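Local coordinates for protein pullulanase (Klebsiella oxytoca, PDB 2YOC) that probably hydrolyses the alpha-1,6-glucosidic bonds of pullulan and related branched glucans, as an endo-acting glycosyl hydrolase linked to type 2 secretion and membrane binding, at residues Ala165-Val170 with Thr264-Ala269; Leu389-Trp394 with Glu571-Ile576; Ala769-Leu774 with Ser796-Asn801. All coordinates share one frame; numbering follows the deposited sequence.

Contact 1: Ala165-Val170 with Thr264-Ala269; sequences AEAHWV and TQVQTA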
ATOM      1  N   ALA B 165      27.960  20.817  32.938  1.00 73.28           N
ATOM      2  CA  ALA B 165      27.220  20.147  34.005  1.00 71.75           C
ATOM      3  C   ALA B 165      26.909  18.711  33.550  1.00 76.04           C
ATOM      4  O   ALA B 165      25.750  18.330  33.365  1.00 75.08           O
ATOM      5  CB  ALA B 165      25.945  20.906  34.295  1.00 72.06           C
ATOM      6  N   GLU B 166      27.980  17.936  33.324  1.00 72.36           N
ATOM      7  CA  GLU B 166      27.949  16.588  32.773  1.00 70.71           C
ATOM      8  C   GLU B 166      27.415  15.526  33.702  1.00 69.04           C
ATOM      9  O   GLU B 166      26.855  14.552  33.210  1.00 67.69           O
ATOM     10  CB  GLU B 166      29.351  16.178  32.268  1.00 73.17           C
ATOM     11  CG  GLU B 166      29.947  17.065  31.181  1.00 87.53           C
ATOM     12  CD  GLU B 166      31.434  16.845  30.976  1.00120.67           C
ATOM     13  OE1 GLU B 166      31.876  15.672  30.975  1.00112.55           O
ATOM     14  OE2 GLU B 166      32.163  17.856  30.849  1.00127.84           O
ATOM     15  N   ALA B 167      27.615  15.682  35.023  1.00 63.90           N
ATOM     16  CA  ALA B 167      27.200  14.716  36.058  1.00 62.51           C
ATOM     17  C   ALA B 167      25.742  14.906  36.560  1.00 63.27           C
ATOM     18  O   ALA B 167      25.186  16.013  36.525  1.00 60.56           O
ATOM     19  CB  ALA B 167      28.195  14.715  37.223  1.00 63.83           C
ATOM     20  N   HIS B 168      25.128  13.800  37.008  1.00 59.45           N
ATOM     21  CA  HIS B 168      23.729  13.750  37.398  1.00 59.94           C
ATOM     22  C   HIS B 168      23.513  13.001  38.699  1.00 62.17           C
ATOM     23  O   HIS B 168      23.594  11.768  38.729  1.00 61.32           O
ATOM     24  CB  HIS B 168      22.907  13.053  36.269  1.00 61.23           C
ATOM     25  CG  HIS B 168      22.811  13.839  34.998  1.00 66.22           C
ATOM     26  ND1 HIS B 168      21.604  14.269  34.519  1.00 68.75           N
ATOM     27  CD2 HIS B 168      23.788  14.244  34.146  1.00 69.60           C
ATOM     28  CE1 HIS B 168      21.875  14.931  33.402  1.00 68.75           C
ATOM     29  NE2 HIS B 168      23.181  14.955  33.151  1.00 69.22           N
ATOM     30  N   TRP B 169      23.196  13.729  39.777  1.00 57.41           N
ATOM     31  CA  TRP B 169      22.871  13.071  41.042  1.00 56.08           C
ATOM     32  C   TRP B 169      21.357  12.722  40.941  1.00 57.76           C
ATOM     33  O   TRP B 169      20.479  13.571  41.107  1.00 59.22           O
ATOM     34  CB  TRP B 169      23.211  14.000  42.203  1.00 54.97           C
ATOM     35  CG  TRP B 169      23.294  13.347  43.555  1.00 55.64           C
ATOM     36  CD1 TRP B 169      22.980  12.058  43.885  1.00 57.95           C
ATOM     37  CD2 TRP B 169      23.700  13.989  44.777  1.00 55.91           C
ATOM     38  NE1 TRP B 169      23.164  11.857  45.241  1.00 57.71           N
ATOM     39  CE2 TRP B 169      23.623  13.022  45.805  1.00 59.62           C
ATOM     40  CE3 TRP B 169      24.151  15.280  45.092  1.00 57.11           C
ATOM     41  CZ2 TRP B 169      23.955  13.317  47.126  1.00 59.79           C
ATOM     42  CZ3 TRP B 169      24.501  15.558  46.397  1.00 59.42           C
ATOM     43  CH2 TRP B 169      24.373  14.595  47.402  1.00 60.39           C
ATOM     44  N   VAL B 170      21.085  11.498  40.540  1.00 50.24           N
ATOM     45  CA  VAL B 170      19.757  10.975  40.250  1.00 47.99           C
ATOM     46  C   VAL B 170      18.982  10.351  41.418  1.00 55.57           C
ATOM     47  O   VAL B 170      17.761  10.218  41.348  1.00 56.11           O
ATOM     48  CB  VAL B 170      19.805  10.077  39.013  1.00 48.09           C
ATOM     49  CG1 VAL B 170      20.208  10.905  37.804  1.00 46.78           C
ATOM     50  CG2 VAL B 170      20.767   8.904  39.226  1.00 47.88           C
ATOM     51  N   THR B 264      33.422  18.784  36.487  1.00 73.75           N
ATOM     52  CA  THR B 264      32.126  19.244  35.962  1.00 71.94           C
ATOM     53  C   THR B 264      31.123  19.520  37.092  1.00 74.68           C
ATOM     54  O   THR B 264      31.233  18.929  38.174  1.00 74.06           O
ATOM     55  CB  THR B 264      31.581  18.223  34.920  1.00 74.81           C
ATOM     56  OG1 THR B 264      30.636  18.848  34.048  1.00 66.18           O
ATOM     57  CG2 THR B 264      30.980  16.967  35.562  1.00 74.45           C
ATOM     58  N   GLN B 265      30.130  20.396  36.827  1.00 70.26           N
ATOM     59  CA  GLN B 265      29.066  20.713  37.781  1.00 69.43           C
ATOM     60  C   GLN B 265      28.053  19.561  37.803  1.00 75.58           C
ATOM     61  O   GLN B 265      28.027  18.737  36.877  1.00 75.36           O
ATOM     62  CB  GLN B 265      28.387  22.049  37.460  1.00 69.56           C
ATOM     63  CG  GLN B 265      29.274  23.268  37.662  1.00 68.36           C
ATOM     64  CD  GLN B 265      28.459  24.527  37.858  1.00 78.78           C
ATOM     65  OE1 GLN B 265      28.335  25.390  36.969  1.00 62.09           O
ATOM     66  NE2 GLN B 265      27.884  24.677  39.050  1.00 76.22           N
ATOM     67  N   VAL B 266      27.255  19.469  38.882  1.00 72.10           N
ATOM     68  CA  VAL B 266      26.302  18.366  39.048  1.00 70.30           C
ATOM     69  C   VAL B 266      24.847  18.834  38.968  1.00 73.60           C
ATOM     70  O   VAL B 266      24.456  19.801  39.630  1.00 75.84           O
ATOM     71  CB  VAL B 266      26.591  17.576  40.364  1.00 73.87           C
ATOM     72  CG1 VAL B 266      25.707  16.334  40.490  1.00 72.68           C
ATOM     73  CG2 VAL B 266      28.064  17.202  40.491  1.00 73.92           C
ATOM     74  N   GLN B 267      24.054  18.120  38.176  1.00 68.09           N
ATOM     75  CA  GLN B 267      22.615  18.302  38.018  1.00 67.25           C
ATOM     76  C   GLN B 267      21.959  17.434  39.109  1.00 70.83           C
ATOM     77  O   GLN B 267      22.106  16.204  39.102  1.00 70.06           O
ATOM     78  CB  GLN B 267      22.183  17.899  36.595  1.00 67.80           C
ATOM     79  CG  GLN B 267      22.570  18.951  35.538  1.00 70.43           C
ATOM     80  CD  GLN B 267      22.009  18.675  34.158  1.00 80.21           C
ATOM     81  OE1 GLN B 267      20.799  18.504  33.948  1.00 72.20           O
ATOM     82  NE2 GLN B 267      22.876  18.725  33.174  1.00 69.91           N
ATOM     83  N   THR B 268      21.291  18.087  40.087  1.00 67.10           N
ATOM     84  CA  THR B 268      20.732  17.432  41.284  1.00 66.02           C
ATOM     85  C   THR B 268      19.220  17.206  41.361  1.00 67.44           C
ATOM     86  O   THR B 268      18.758  16.717  42.403  1.00 68.56           O
ATOM     87  CB  THR B 268      21.225  18.165  42.541  1.00 74.43           C
ATOM     88  OG1 THR B 268      20.832  19.534  42.464  1.00 69.51           O
ATOM     89  CG2 THR B 268      22.742  18.071  42.727  1.00 76.64           C
ATOM     90  N   ALA B 269      18.442  17.518  40.293  1.00 59.12           N
ATOM     91  CA  ALA B 269      16.977  17.342  40.374  1.00 56.36           C
ATOM     92  C   ALA B 269      16.502  15.927  40.770  1.00 55.60           C
ATOM     93  O   ALA B 269      15.553  15.794  41.539  1.00 53.98           O
ATOM     94  CB  ALA B 269      16.301  17.802  39.095  1.00 56.24           C
TER
HETATM   95  O   HOH W   1      19.628  14.292  38.614  1.00 40.39           O

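Contact 2: Leu389-Trp394 with Glu571-Ile576; sequences LKPDGW and EFRTMI. With SO4 (sulfate ion), chain T.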
ATOM      1  N   LEU B 389     -14.483  39.113  47.602  1.00 60.65           N
ATOM      2  CA  LEU B 389     -13.877  38.827  46.295  1.00 59.39           C
ATOM      3  C   LEU B 389     -14.842  38.143  45.336  1.00 63.75           C
ATOM      4  O   LEU B 389     -14.438  37.664  44.270  1.00 61.28           O
ATOM      5  CB  LEU B 389     -12.620  37.976  46.490  1.00 58.84           C
ATOM      6  CG  LEU B 389     -11.648  38.446  47.555  1.00 64.55           C
ATOM      7  CD1 LEU B 389     -10.475  37.514  47.630  1.00 65.28           C
ATOM      8  CD2 LEU B 389     -11.173  39.878  47.307  1.00 65.88           C
ATOM      9  N   LYS B 390     -16.123  38.100  45.710  1.00 62.97           N
ATOM     10  CA  LYS B 390     -17.108  37.392  44.912  1.00 62.32           C
ATOM     11  C   LYS B 390     -18.189  38.304  44.401  1.00 68.32           C
ATOM     12  O   LYS B 390     -18.770  39.068  45.192  1.00 69.27           O
ATOM     13  CB  LYS B 390     -17.754  36.237  45.722  1.00 62.80           C
ATOM     14  CG  LYS B 390     -16.892  34.995  45.838  1.00 67.68           C
ATOM     15  CD  LYS B 390     -17.405  34.022  46.919  1.00 76.41           C
ATOM     16  CE  LYS B 390     -16.369  32.989  47.346  1.00 76.05           C
ATOM     17  NZ  LYS B 390     -16.869  32.093  48.425  1.00 74.69           N
ATOM     18  N   PRO B 391     -18.547  38.168  43.103  1.00 63.76           N
ATOM     19  CA  PRO B 391     -19.706  38.898  42.602  1.00 63.99           C
ATOM     20  C   PRO B 391     -20.945  38.247  43.232  1.00 71.07           C
ATOM     21  O   PRO B 391     -20.867  37.119  43.719  1.00 69.50           O
ATOM     22  CB  PRO B 391     -19.630  38.695  41.092  1.00 65.16           C
ATOM     23  CG  PRO B 391     -18.922  37.426  40.908  1.00 69.06           C
ATOM     24  CD  PRO B 391     -17.980  37.281  42.068  1.00 64.94           C
ATOM     25  N   ASP B 392     -22.059  38.981  43.293  1.00 71.78           N
ATOM     26  CA  ASP B 392     -23.275  38.488  43.926  1.00 72.79           C
ATOM     27  C   ASP B 392     -23.777  37.192  43.354  1.00 74.59           C
ATOM     28  O   ASP B 392     -23.961  37.069  42.134  1.00 70.97           O
ATOM     29  CB  ASP B 392     -24.379  39.548  43.936  1.00 76.84           C
ATOM     30  CG  ASP B 392     -24.628  40.112  45.319  1.00105.44           C
ATOM     31  OD1 ASP B 392     -23.630  40.502  45.997  1.00110.66           O
ATOM     32  OD2 ASP B 392     -25.813  40.165  45.733  1.00115.40           O
ATOM     33  N   GLY B 393     -23.949  36.223  44.260  1.00 72.16           N
ATOM     34  CA  GLY B 393     -24.439  34.888  43.939  1.00 70.83           C
ATOM     35  C   GLY B 393     -23.444  34.053  43.167  1.00 72.59           C
ATOM     36  O   GLY B 393     -23.841  33.246  42.317  1.00 71.45           O
ATOM     37  N   TRP B 394     -22.134  34.245  43.464  1.00 67.62           N
ATOM     38  CA  TRP B 394     -21.056  33.493  42.830  1.00 66.07           C
ATOM     39  C   TRP B 394     -21.149  32.045  43.276  1.00 70.00           C
ATOM     40  O   TRP B 394     -21.026  31.138  42.461  1.00 67.12           O
ATOM     41  CB  TRP B 394     -19.695  34.058  43.228  1.00 65.18           C
ATOM     42  CG  TRP B 394     -18.543  33.192  42.819  1.00 66.17           C
ATOM     43  CD1 TRP B 394     -17.877  32.285  43.592  1.00 69.25           C
ATOM     44  CD2 TRP B 394     -17.954  33.123  41.517  1.00 65.71           C
ATOM     45  NE1 TRP B 394     -16.896  31.669  42.854  1.00 68.54           N
ATOM     46  CE2 TRP B 394     -16.918  32.169  41.578  1.00 69.46           C
ATOM     47  CE3 TRP B 394     -18.198  33.785  40.302  1.00 67.07           C
ATOM     48  CZ2 TRP B 394     -16.112  31.881  40.486  1.00 68.61           C
ATOM     49  CZ3 TRP B 394     -17.394  33.501  39.219  1.00 68.68           C
ATOM     50  CH2 TRP B 394     -16.367  32.555  39.315  1.00 69.19           C
ATOM     51  N   GLU B 571     -12.965  41.138  39.770  1.00 59.95           N
ATOM     52  CA  GLU B 571     -13.228  41.486  38.372  1.00 61.03           C
ATOM     53  C   GLU B 571     -13.264  40.279  37.434  1.00 64.90           C
ATOM     54  O   GLU B 571     -14.202  40.160  36.639  1.00 65.79           O
ATOM     55  CB  GLU B 571     -12.234  42.535  37.874  1.00 63.80           C
ATOM     56  CG  GLU B 571     -12.369  43.861  38.598  1.00 75.74           C
ATOM     57  CD  GLU B 571     -11.792  45.084  37.915  1.00 95.23           C
ATOM     58  OE1 GLU B 571     -11.233  44.971  36.795  1.00 95.16           O
ATOM     59  OE2 GLU B 571     -11.968  46.179  38.492  1.00 81.54           O
ATOM     60  N   PHE B 572     -12.254  39.384  37.535  1.00 59.91           N
ATOM     61  CA  PHE B 572     -12.157  38.145  36.749  1.00 57.87           C
ATOM     62  C   PHE B 572     -13.420  37.310  36.991  1.00 61.63           C
ATOM     63  O   PHE B 572     -14.096  36.937  36.038  1.00 61.11           O
ATOM     64  CB  PHE B 572     -10.934  37.352  37.194  1.00 59.44           C
ATOM     65  CG  PHE B 572     -10.593  36.171  36.336  1.00 60.77           C
ATOM     66  CD1 PHE B 572     -11.336  35.002  36.405  1.00 64.24           C
ATOM     67  CD2 PHE B 572      -9.488  36.198  35.508  1.00 63.54           C
ATOM     68  CE1 PHE B 572     -10.997  33.894  35.630  1.00 64.84           C
ATOM     69  CE2 PHE B 572      -9.132  35.079  34.762  1.00 66.58           C
ATOM     70  CZ  PHE B 572      -9.896  33.938  34.814  1.00 64.15           C
ATOM     71  N   ARG B 573     -13.745  37.038  38.278  1.00 58.03           N
ATOM     72  CA  ARG B 573     -14.941  36.309  38.690  1.00 56.58           C
ATOM     73  C   ARG B 573     -16.188  36.966  38.098  1.00 60.08           C
ATOM     74  O   ARG B 573     -16.998  36.277  37.479  1.00 59.80           O
ATOM     75  CB  ARG B 573     -15.016  36.217  40.212  1.00 55.23           C
ATOM     76  CG  ARG B 573     -14.145  35.107  40.766  1.00 60.40           C
ATOM     77  CD  ARG B 573     -14.087  35.158  42.277  1.00 57.90           C
ATOM     78  NE  ARG B 573     -13.631  33.899  42.870  1.00 43.37           N
ATOM     79  CZ  ARG B 573     -13.296  33.765  44.144  1.00 57.75           C
ATOM     80  NH1 ARG B 573     -13.358  34.805  44.964  1.00 55.26           N
ATOM     81  NH2 ARG B 573     -12.885  32.594  44.608  1.00 45.79           N
ATOM     82  N   THR B 574     -16.267  38.308  38.172  1.00 56.26           N
ATOM     83  CA  THR B 574     -17.352  39.070  37.575  1.00 55.13           C
ATOM     84  C   THR B 574     -17.481  38.748  36.095  1.00 58.83           C
ATOM     85  O   THR B 574     -18.603  38.543  35.632  1.00 58.27           O
ATOM     86  CB  THR B 574     -17.211  40.557  37.828  1.00 52.08           C
ATOM     87  OG1 THR B 574     -17.032  40.789  39.240  1.00 45.54           O
ATOM     88  CG2 THR B 574     -18.420  41.335  37.291  1.00 50.49           C
HETATM   89  N   MSE B 575     -16.341  38.656  35.363  1.00 55.95           N
HETATM   90  CA  MSE B 575     -16.368  38.284  33.944  1.00 55.68           C
HETATM   91  C   MSE B 575     -16.897  36.850  33.781  1.00 60.64           C
HETATM   92  O   MSE B 575     -17.736  36.631  32.901  1.00 63.12           O
HETATM   93  CB  MSE B 575     -15.000  38.419  33.307  1.00 57.79           C
HETATM   94  CG  MSE B 575     -14.992  38.038  31.852  1.00 65.24           C
HETATM   95 SE   MSE B 575     -13.196  37.761  31.205  1.00 75.21          SE
HETATM   96  CE  MSE B 575     -12.575  36.454  32.649  1.00 70.18           C
ATOM     97  N   ILE B 576     -16.461  35.896  34.650  1.00 52.27           N
ATOM     98  CA  ILE B 576     -16.943  34.527  34.575  1.00 49.62           C
ATOM     99  C   ILE B 576     -18.459  34.504  34.754  1.00 55.48           C
ATOM    100  O   ILE B 576     -19.162  33.950  33.898  1.00 56.42           O
ATOM    101  CB  ILE B 576     -16.189  33.530  35.514  1.00 50.94           C
ATOM    102  CG1 ILE B 576     -14.645  33.500  35.251  1.00 50.32           C
ATOM    103  CG2 ILE B 576     -16.810  32.127  35.462  1.00 47.59           C
ATOM    104  CD1 ILE B 576     -14.177  32.980  33.830  1.00 45.96           C
TER
HETATM  105  S   SO4 T2084     -21.273  42.902  43.536  1.00147.94           S
HETATM  106  O1  SO4 T2084     -21.319  44.378  43.688  1.00154.44           O
HETATM  107  O2  SO4 T2084     -21.035  42.294  44.867  1.00152.49           O
HETATM  108  O3  SO4 T2084     -20.205  42.538  42.614  1.00152.42           O
HETATM  109  O4  SO4 T2084     -22.529  42.403  42.963  1.00152.21           O

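Contact 3: Ala769-Leu774 with Ser796-Asn801; sequences ADLTRL and SEIDYN. With SO4 (sulfate ion), chain R.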
ATOM      1  N   ALA B 769      -9.644  15.151   0.508  1.00 65.27           N
ATOM      2  CA  ALA B 769     -11.041  14.765   0.712  1.00 65.30           C
ATOM      3  C   ALA B 769     -11.071  13.633   1.735  1.00 69.02           C
ATOM      4  O   ALA B 769     -11.852  13.683   2.693  1.00 68.12           O
ATOM      5  CB  ALA B 769     -11.660  14.298  -0.598  1.00 66.77           C
ATOM      6  N   ASP B 770     -10.174  12.647   1.556  1.00 64.78           N
ATOM      7  CA  ASP B 770     -10.009  11.510   2.450  1.00 63.91           C
ATOM      8  C   ASP B 770      -9.728  11.987   3.880  1.00 67.13           C
ATOM      9  O   ASP B 770     -10.398  11.522   4.812  1.00 66.44           O
ATOM     10  CB  ASP B 770      -8.879  10.599   1.962  1.00 66.19           C
ATOM     11  CG  ASP B 770      -9.207   9.624   0.836  1.00 82.88           C
ATOM     12  OD1 ASP B 770     -10.368   9.625   0.351  1.00 80.53           O
ATOM     13  OD2 ASP B 770      -8.308   8.840   0.461  1.00 97.43           O
ATOM     14  N   LEU B 771      -8.787  12.949   4.047  1.00 63.21           N
ATOM     15  CA  LEU B 771      -8.440  13.488   5.365  1.00 61.89           C
ATOM     16  C   LEU B 771      -9.586  14.290   5.959  1.00 63.31           C
ATOM     17  O   LEU B 771      -9.885  14.110   7.140  1.00 63.85           O
ATOM     18  CB  LEU B 771      -7.125  14.292   5.355  1.00 62.23           C
ATOM     19  CG  LEU B 771      -5.784  13.507   5.239  1.00 67.79           C
ATOM     20  CD1 LEU B 771      -4.637  14.442   4.934  1.00 68.71           C
ATOM     21  CD2 LEU B 771      -5.455  12.725   6.501  1.00 68.59           C
ATOM     22  N   THR B 772     -10.277  15.104   5.139  1.00 57.11           N
ATOM     23  CA  THR B 772     -11.438  15.880   5.586  1.00 56.15           C
ATOM     24  C   THR B 772     -12.559  14.961   6.122  1.00 58.65           C
ATOM     25  O   THR B 772     -13.000  15.128   7.257  1.00 56.08           O
ATOM     26  CB  THR B 772     -11.884  16.849   4.480  1.00 63.36           C
ATOM     27  OG1 THR B 772     -10.764  17.685   4.165  1.00 69.70           O
ATOM     28  CG2 THR B 772     -13.097  17.715   4.880  1.00 52.18           C
ATOM     29  N   ARG B 773     -12.971  13.964   5.321  1.00 56.62           N
ATOM     30  CA  ARG B 773     -14.010  12.997   5.693  1.00 56.68           C
ATOM     31  C   ARG B 773     -13.673  12.362   7.033  1.00 61.21           C
ATOM     32  O   ARG B 773     -14.456  12.467   7.977  1.00 59.90           O
ATOM     33  CB  ARG B 773     -14.179  11.929   4.593  1.00 58.26           C
ATOM     34  CG  ARG B 773     -14.911  12.461   3.339  1.00 72.83           C
ATOM     35  CD  ARG B 773     -15.281  11.372   2.356  1.00 71.96           C
ATOM     36  NE  ARG B 773     -14.112  10.895   1.623  1.00 79.11           N
ATOM     37  CZ  ARG B 773     -13.850  11.210   0.363  1.00 92.90           C
ATOM     38  NH1 ARG B 773     -14.690  11.977  -0.323  1.00 63.60           N
ATOM     39  NH2 ARG B 773     -12.757  10.742  -0.231  1.00 96.17           N
ATOM     40  N   LEU B 774     -12.462  11.793   7.146  1.00 58.63           N
ATOM     41  CA  LEU B 774     -11.995  11.176   8.373  1.00 58.06           C
ATOM     42  C   LEU B 774     -12.169  12.133   9.585  1.00 63.80           C
ATOM     43  O   LEU B 774     -12.696  11.710  10.628  1.00 63.30           O
ATOM     44  CB  LEU B 774     -10.540  10.740   8.194  1.00 57.73           C
ATOM     45  CG  LEU B 774      -9.920   9.910   9.304  1.00 61.88           C
ATOM     46  CD1 LEU B 774     -10.791   8.713   9.682  1.00 61.63           C
ATOM     47  CD2 LEU B 774      -8.554   9.448   8.907  1.00 66.18           C
ATOM     48  N   SER B 796      -6.472   5.061  10.840  1.00 50.98           N
ATOM     49  CA  SER B 796      -5.050   5.006  11.169  1.00 51.12           C
ATOM     50  C   SER B 796      -4.211   4.638   9.949  1.00 58.29           C
ATOM     51  O   SER B 796      -3.032   4.975   9.907  1.00 60.45           O
ATOM     52  CB  SER B 796      -4.797   4.022  12.307  1.00 54.22           C
ATOM     53  OG  SER B 796      -5.418   2.753  12.118  1.00 66.74           O
ATOM     54  N   GLU B 797      -4.825   3.968   8.947  1.00 53.21           N
ATOM     55  CA  GLU B 797      -4.172   3.534   7.712  1.00 51.07           C
ATOM     56  C   GLU B 797      -4.094   4.677   6.693  1.00 55.24           C
ATOM     57  O   GLU B 797      -3.415   4.497   5.693  1.00 57.45           O
ATOM     58  CB  GLU B 797      -4.912   2.323   7.102  1.00 51.97           C
ATOM     59  CG  GLU B 797      -4.462   0.964   7.583  1.00 53.52           C
ATOM     60  CD  GLU B 797      -5.493  -0.141   7.452  1.00 92.18           C
ATOM     61  OE1 GLU B 797      -6.382  -0.043   6.574  1.00 87.77           O
ATOM     62  OE2 GLU B 797      -5.403  -1.121   8.227  1.00100.93           O
ATOM     63  N   ILE B 798      -4.844   5.804   6.883  1.00 49.71           N
ATOM     64  CA  ILE B 798      -4.827   6.965   5.962  1.00 48.66           C
ATOM     65  C   ILE B 798      -3.694   7.812   6.400  1.00 55.62           C
ATOM     66  O   ILE B 798      -3.681   8.235   7.544  1.00 56.72           O
ATOM     67  CB  ILE B 798      -6.151   7.780   5.979  1.00 50.54           C
ATOM     68  CG1 ILE B 798      -7.331   6.972   5.471  1.00 51.41           C
ATOM     69  CG2 ILE B 798      -6.026   9.147   5.269  1.00 49.18           C
ATOM     70  CD1 ILE B 798      -7.323   6.576   3.982  1.00 64.58           C
ATOM     71  N   ASP B 799      -2.726   8.045   5.537  1.00 55.63           N
ATOM     72  CA  ASP B 799      -1.527   8.834   5.879  1.00 56.27           C
ATOM     73  C   ASP B 799      -1.793  10.338   6.074  1.00 59.76           C
ATOM     74  O   ASP B 799      -2.677  10.905   5.434  1.00 60.47           O
ATOM     75  CB  ASP B 799      -0.444   8.596   4.809  1.00 58.74           C
ATOM     76  CG  ASP B 799       0.750   9.501   4.886  1.00 80.15           C
ATOM     77  OD1 ASP B 799       0.675  10.629   4.333  1.00 93.09           O
ATOM     78  OD2 ASP B 799       1.752   9.100   5.513  1.00 81.82           O
ATOM     79  N   TYR B 800      -1.002  10.963   6.946  1.00 55.66           N
ATOM     80  CA  TYR B 800      -0.950  12.403   7.157  1.00 55.78           C
ATOM     81  C   TYR B 800       0.498  12.802   7.388  1.00 62.34           C
ATOM     82  O   TYR B 800       0.960  12.861   8.531  1.00 62.08           O
ATOM     83  CB  TYR B 800      -1.863  12.880   8.281  1.00 55.67           C
ATOM     84  CG  TYR B 800      -1.686  14.358   8.575  1.00 56.90           C
ATOM     85  CD1 TYR B 800      -2.140  15.330   7.682  1.00 59.19           C
ATOM     86  CD2 TYR B 800      -1.078  14.788   9.751  1.00 56.43           C
ATOM     87  CE1 TYR B 800      -1.982  16.693   7.952  1.00 59.17           C
ATOM     88  CE2 TYR B 800      -0.893  16.143  10.021  1.00 56.61           C
ATOM     89  CZ  TYR B 800      -1.359  17.093   9.126  1.00 64.28           C
ATOM     90  OH  TYR B 800      -1.208  18.423   9.428  1.00 64.46           O
ATOM     91  N   ASN B 801       1.230  13.030   6.295  1.00 60.54           N
ATOM     92  CA  ASN B 801       2.650  13.413   6.321  1.00 60.84           C
ATOM     93  C   ASN B 801       3.522  12.402   7.080  1.00 64.57           C
ATOM     94  O   ASN B 801       4.384  12.801   7.885  1.00 64.32           O
ATOM     95  CB  ASN B 801       2.850  14.837   6.889  1.00 62.98           C
ATOM     96  CG  ASN B 801       1.988  15.940   6.315  1.00 78.44           C
ATOM     97  OD1 ASN B 801       1.475  15.857   5.196  1.00 71.56           O
ATOM     98  ND2 ASN B 801       1.876  17.037   7.066  1.00 67.20           N
TER
HETATM   99  S   SO4 R2082      -3.688   6.340   1.801  1.00141.50           S
HETATM  100  O1  SO4 R2082      -2.855   7.489   2.245  1.00145.43           O
HETATM  101  O2  SO4 R2082      -3.884   5.410   2.899  1.00145.69           O
HETATM  102  O3  SO4 R2082      -2.996   5.607   0.743  1.00147.34           O
HETATM  103  O4  SO4 R2082      -5.012   6.831   1.301  1.00146.98           O

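Contact 1: Ala165-Val170 with Thr264-Ala269
Gln267 O takes the amide of Trp169, whose N lies 2.8 Å away, and a water, with the CA-H of His168 a looser third neighbour. The same water donates to Trp169 O and so joins the two backbones just beyond their last direct bond. One step earlier Gln267 N donates to Ala167 O over 2.9 Å, almost straight at 176°. Gln267 thus brackets His168 with its N and O, the pattern of parallel pairing. Strands 167-169 and 260-267 form the one parallel pair in the mixed sheet of the pullulanase N2 region.

Gln267 and His168 lie side by side, their amide and ring planes 41° apart, and Gln267 CB sits over one face of the imidazole, offset toward the rim. Gln267 NE2 donates to Ala165 O over 2.9 Å, lying in the carbonyl plane. Farther back, Thr264 OG1, anti to the backbone N (chi1 -158°), accepts Glu166 N at 2.9 Å and is also bonded to Ala163 O.

On the side of Ala167 and Val266, Val266 CG2 meets Ala167 CB at 4.1 Å, while its CG1 packs on Trp169 CB. The side of His168 and Gln267 instead engages a loop, His168 NE2 binding Glu621 O and Gln267 NE2 also binding Asn620 O. At this strand pair, therefore, hydrocarbon lies on one side and amide and imidazole groups tied to backbone carbonyls on the other.

Contact 2: Leu389-Trp394 with Glu571-Ile576
Arg573 lies between the indole of Trp394 and the backbone of Leu389, a mixed apolar and polar contact that joins a linking loop to a helix on the outer side of the catalytic barrel. The arginine's CG sits over the six-membered ring of Trp394, 3.8 Å from the centroid, in a CH-pi contact. The two side chains cross at about a right angle. At the ring's edge, near its plane, Ile576 CB approaches Trp394 CZ3 at 3.9 Å.

Helix 567-582 precedes the third strand of the parallel eight-stranded barrel, and residues 389-394 belong to the loop that runs from the preceding beta-sheet domain toward the first barrel strand. That loop makes a type II turn from Pro391 to Trp394, with Gly393 at positive phi, and presses Pro391 CD against Arg573 CB at 3.7 Å.

Beyond CG, the arginine is extended as far as NE. NH1 donates to Leu389 O over 3.1 Å; the oxygen lies in the guanidinium plane, whereas the donor stands above the carbonyl plane. Lys390 CG covers one guanidinium face, 3.6 Å from Arg573 NH1. NH2 is held by Leu384 O and Asp656 O, and Tyr657 adds a cation-pi contact. At the turn, Asp392 N bonds weakly to a sulfate ion.

Contact 3: Ala769-Leu774 with Ser796-Asn801
Leu771 and Leu774 project from helix 762-776 to meet Ile798 and Tyr800, which lead into and lie on a short beta hairpin formed by strands 799-800 and 803-804. Both elements belong to the long excursion between the sixth and seventh strands of the catalytic barrel. Each leucine slides past Ile798 in the opposite direction, so that its CD2 methyl rests beside the isoleucine: Leu771 CD2 lies 3.8 Å from Ile798 CG2, and Leu774 CD2 lies 4.1 Å from Ile798 CB. Met785 of strand 784-786 touches both Leu774 and Ile798, adding a third element to the cluster.

Against Tyr800, Leu771 is turned differently. The two side chains cross at about a right angle, and Leu771 CD1 reaches the edge of the aromatic ring, near its plane, 3.8 Å from Tyr800 CD1. Farther out, Tyr800 OH is hydrogen-bonded to Asp726 of helix 722-729, whose Asp722 and Arg723 also touch the tyrosine side chain.

Polar groups border the apolar patch. On the helix, Arg773 and Asp770 form a salt bridge, and Asp770 OD2 is bonded to Lys788 N. On the hairpin side a sulfate ion, probably from the crystallisation liquor, receives a weak bond from Asp799 N, 3.3 Å from its O1.

How the contacts relate
Three ways of joining distant parts of one chain appear here, at sites whose centres lie 45 to 47 Å apart and which share no element and do not touch. All are largely buried, although contact 3 includes one exposed residue, Asp799. Contact 1 lies inside a sheet of an N-terminal domain, and its backbone ladder supplies half of its direct hydrogen bonds, side chains taking part in the rest. Contacts 2 and 3 both belong to the periphery of the barrel: contact 2 sets an incoming loop on a barrel helix, contact 3 packs parts of one excursion together. Contact 2 combines aromatic packing with a single side-chain-to-backbone bond, whereas contact 3 is mainly aliphatic and aromatic packing, and each has a sulfate at its margin.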